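Local structure of aromatic-ring-hydroxylating dioxygenase beta subunit (Catenulispora acidiphila, 6VW4) at residues K29-Y33 with L62-H66. The protein is of unknown function but adopts an NTF2-like, SnoaL-type fold whose pocket binds the polyketide-like aromatic compound SDN, consistent with a role in polyketide biosynthesis. Residues are numbered along the deposited sequence; the frame is centred on the assembly and turned at random.
Sequences KFEEY and LNEFH. With SDN ([(3S)-9-hydroxy-1-methyl-10-oxo-4,10-dihydro-3H-benzo[g]isochromen-3-yl]acetic acid), chain C.
Phe30 lays one ring face over Leu62, a CH-pi contact in which Leu62 CB sits 3.8 Å from the ring centroid and 11° off its normal. With chi1 in m, Phe30 also points its ring edge at the face of His66, one turn after Leu62: centroids 4.8 Å apart, planes at 62°, Phe30 CZ 3.5 Å from His66 CG. Near the ring plane, Asn63 OD1 lies 3.5 Å from Phe30 CD2 at the exposed border. His66 ND1 makes a weak 3.1 Å hydrogen bond back to Leu62 O, which also accepts His66 N at 3.1 Å. Lys29 is the N-cap just before the helical turn 30-33, and 62-66 is helical throughout; the CA atoms of Phe30 and Leu62 are 6.9 Å apart, and no hydrogen bond crosses between segments. Leu62 CD1 reaches Phe30 CD1 (3.8 Å) and Tyr33 CD2 (3.7 Å). Tyr33, chi1 t, carries the contact into the SDN pocket of this NTF2-like fold: its OH accepts a 2.8 Å hydrogen bond from SDN O4, while Phe65 covers SDN C16 with a ring face. The short helix 30-34 thus packs against helix 55-68, Leu25 of helix 8-26 touches Phe30, Tyr33 and Leu62, and Arg137 of strand 132-139 weakly hydrogen-bonds Tyr33 OH.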
loop_
_atom_site.group_PDB
_atom_site.type_symbol
_atom_site.label_atom_id
_atom_site.label_comp_id
_atom_site.label_asym_id
_atom_site.label_seq_id
_atom_site.Cartn_x
_atom_site.Cartn_y
_atom_site.Cartn_z
ATOM N N LYS A 29 -7.513 -4.963 19.819
ATOM C CA LYS A 29 -8.176 -3.943 20.618
ATOM C C LYS A 29 -9.530 -3.627 19.983
ATOM O O LYS A 29 -9.771 -2.554 19.421
ATOM C CB LYS A 29 -7.283 -2.719 20.724
ATOM C CG LYS A 29 -5.961 -3.014 21.365
ATOM C CD LYS A 29 -5.020 -1.822 21.270
ATOM C CE LYS A 29 -3.757 -2.075 22.078
ATOM N NZ LYS A 29 -2.479 -1.691 21.406
ATOM N N PHE A 30 -10.428 -4.610 20.083
ATOM C CA PHE A 30 -11.697 -4.524 19.372
ATOM C C PHE A 30 -12.571 -3.361 19.844
ATOM O O PHE A 30 -13.409 -2.864 19.072
ATOM C CB PHE A 30 -12.470 -5.832 19.519
ATOM C CG PHE A 30 -11.777 -7.018 18.947
ATOM C CD1 PHE A 30 -10.894 -6.883 17.894
ATOM C CD2 PHE A 30 -12.012 -8.283 19.469
ATOM C CE1 PHE A 30 -10.248 -7.979 17.364
ATOM C CE2 PHE A 30 -11.368 -9.389 18.957
ATOM C CZ PHE A 30 -10.482 -9.242 17.894
ATOM N N GLU A 31 -12.427 -2.922 21.097
ATOM C CA GLU A 31 -13.259 -1.813 21.570
ATOM C C GLU A 31 -12.775 -0.498 20.985
ATOM O O GLU A 31 -13.576 0.310 20.496
ATOM C CB GLU A 31 -13.256 -1.737 23.100
ATOM C CG GLU A 31 -13.992 -2.889 23.786
ATOM C CD GLU A 31 -13.125 -4.149 23.953
ATOM O OE1 GLU A 31 -13.515 -5.033 24.757
ATOM O OE2 GLU A 31 -12.066 -4.266 23.282
ATOM N N GLU A 32 -11.456 -0.284 21.003
ATOM C CA GLU A 32 -10.886 0.903 20.371
ATOM C C GLU A 32 -11.296 0.978 18.910
ATOM O O GLU A 32 -11.570 2.059 18.385
ATOM C CB GLU A 32 -9.362 0.880 20.443
ATOM C CG GLU A 32 -8.738 1.171 21.753
ATOM C CD GLU A 32 -7.221 1.288 21.617
ATOM O OE1 GLU A 32 -6.730 1.713 20.532
ATOM O OE2 GLU A 32 -6.523 0.961 22.602
ATOM N N TYR A 33 -11.323 -0.178 18.233
ATOM C CA TYR A 33 -11.710 -0.199 16.835
ATOM C C TYR A 33 -13.152 0.218 16.692
ATOM O O TYR A 33 -13.482 1.017 15.810
ATOM C CB TYR A 33 -11.477 -1.580 16.223
ATOM C CG TYR A 33 -12.053 -1.799 14.828
ATOM C CD1 TYR A 33 -11.380 -1.354 13.719
ATOM C CD2 TYR A 33 -13.259 -2.456 14.632
ATOM C CE1 TYR A 33 -11.854 -1.562 12.453
ATOM C CE2 TYR A 33 -13.760 -2.650 13.348
ATOM C CZ TYR A 33 -13.020 -2.216 12.264
ATOM O OH TYR A 33 -13.439 -2.373 10.972
ATOM N N LEU A 62 -16.613 -9.306 16.351
ATOM C CA LEU A 62 -15.181 -9.570 16.251
ATOM C C LEU A 62 -14.726 -10.610 17.266
ATOM O O LEU A 62 -13.784 -11.367 16.998
ATOM C CB LEU A 62 -14.375 -8.287 16.442
ATOM C CG LEU A 62 -14.531 -7.249 15.331
ATOM C CD1 LEU A 62 -13.898 -5.929 15.769
ATOM C CD2 LEU A 62 -13.967 -7.737 14.005
ATOM N N ASN A 63 -15.368 -10.652 18.436
ATOM C CA ASN A 63 -15.071 -11.704 19.406
ATOM C C ASN A 63 -15.555 -13.070 18.905
ATOM O O ASN A 63 -14.876 -14.082 19.108
ATOM C CB ASN A 63 -15.698 -11.356 20.760
ATOM C CG ASN A 63 -14.816 -10.442 21.603
ATOM O OD1 ASN A 63 -13.592 -10.545 21.593
ATOM N ND2 ASN A 63 -15.440 -9.548 22.342
ATOM N N GLU A 64 -16.699 -13.113 18.217
ATOM C CA GLU A 64 -17.149 -14.350 17.581
ATOM C C GLU A 64 -16.145 -14.839 16.543
ATOM O O GLU A 64 -15.700 -15.993 16.587
ATOM C CB GLU A 64 -18.496 -14.130 16.893
ATOM C CG GLU A 64 -19.750 -14.423 17.697
ATOM C CD GLU A 64 -21.017 -14.033 16.930
ATOM O OE1 GLU A 64 -21.687 -13.045 17.322
ATOM O OE2 GLU A 64 -21.321 -14.701 15.915
ATOM N N PHE A 65 -15.824 -13.976 15.569
ATOM C CA PHE A 65 -14.940 -14.320 14.456
ATOM C C PHE A 65 -13.581 -14.797 14.952
ATOM O O PHE A 65 -13.022 -15.761 14.414
ATOM C CB PHE A 65 -14.797 -13.088 13.540
ATOM C CG PHE A 65 -13.849 -13.265 12.400
ATOM C CD1 PHE A 65 -12.480 -13.087 12.577
ATOM C CD2 PHE A 65 -14.328 -13.595 11.143
ATOM C CE1 PHE A 65 -11.606 -13.256 11.529
ATOM C CE2 PHE A 65 -13.462 -13.763 10.089
ATOM C CZ PHE A 65 -12.094 -13.594 10.283
ATOM N N HIS A 66 -13.046 -14.153 15.995
ATOM C CA HIS A 66 -11.689 -14.456 16.447
ATOM C C HIS A 66 -11.582 -15.620 17.445
ATOM O O HIS A 66 -10.575 -16.333 17.423
ATOM C CB HIS A 66 -11.005 -13.218 17.059
ATOM C CG HIS A 66 -10.481 -12.249 16.027
ATOM N ND1 HIS A 66 -11.312 -11.576 15.153
ATOM C CD2 HIS A 66 -9.220 -11.852 15.718
ATOM C CE1 HIS A 66 -10.588 -10.811 14.352
ATOM N NE2 HIS A 66 -9.314 -10.957 14.674
HETATM O O4 SDN C . -12.143 -4.346 9.385
HETATM C C11 SDN C . -11.892 -4.562 8.029
HETATM C C12 SDN C . -11.925 -5.838 7.469
HETATM C C13 SDN C . -12.258 -7.039 8.385
HETATM O O5 SDN C . -12.478 -6.866 9.538
HETATM C C14 SDN C . -12.298 -8.433 7.785
HETATM C C15 SDN C . -12.652 -9.639 8.688
HETATM O O3 SDN C . -13.278 -10.757 8.022
HETATM C C16 SDN C . -12.536 -9.610 10.219
HETATM C C10 SDN C . -11.549 -3.487 7.225
HETATM C C9 SDN C . -11.273 -3.674 5.862
HETATM C C8 SDN C . -11.320 -4.940 5.300
HETATM C C7 SDN C . -11.638 -6.034 6.100
HETATM C C6 SDN C . -11.675 -7.462 5.465
HETATM C C5 SDN C . -12.028 -8.632 6.380
HETATM C C4 SDN C . -12.088 -9.978 5.807
HETATM C C3 SDN C . -12.735 -11.038 6.683
HETATM C C2 SDN C . -11.529 -11.930 6.916
HETATM C C1 SDN C . -11.452 -13.310 6.296
HETATM O O2 SDN C . -12.365 -13.700 5.532
HETATM O O1 SDN C . -10.460 -14.042 6.580
#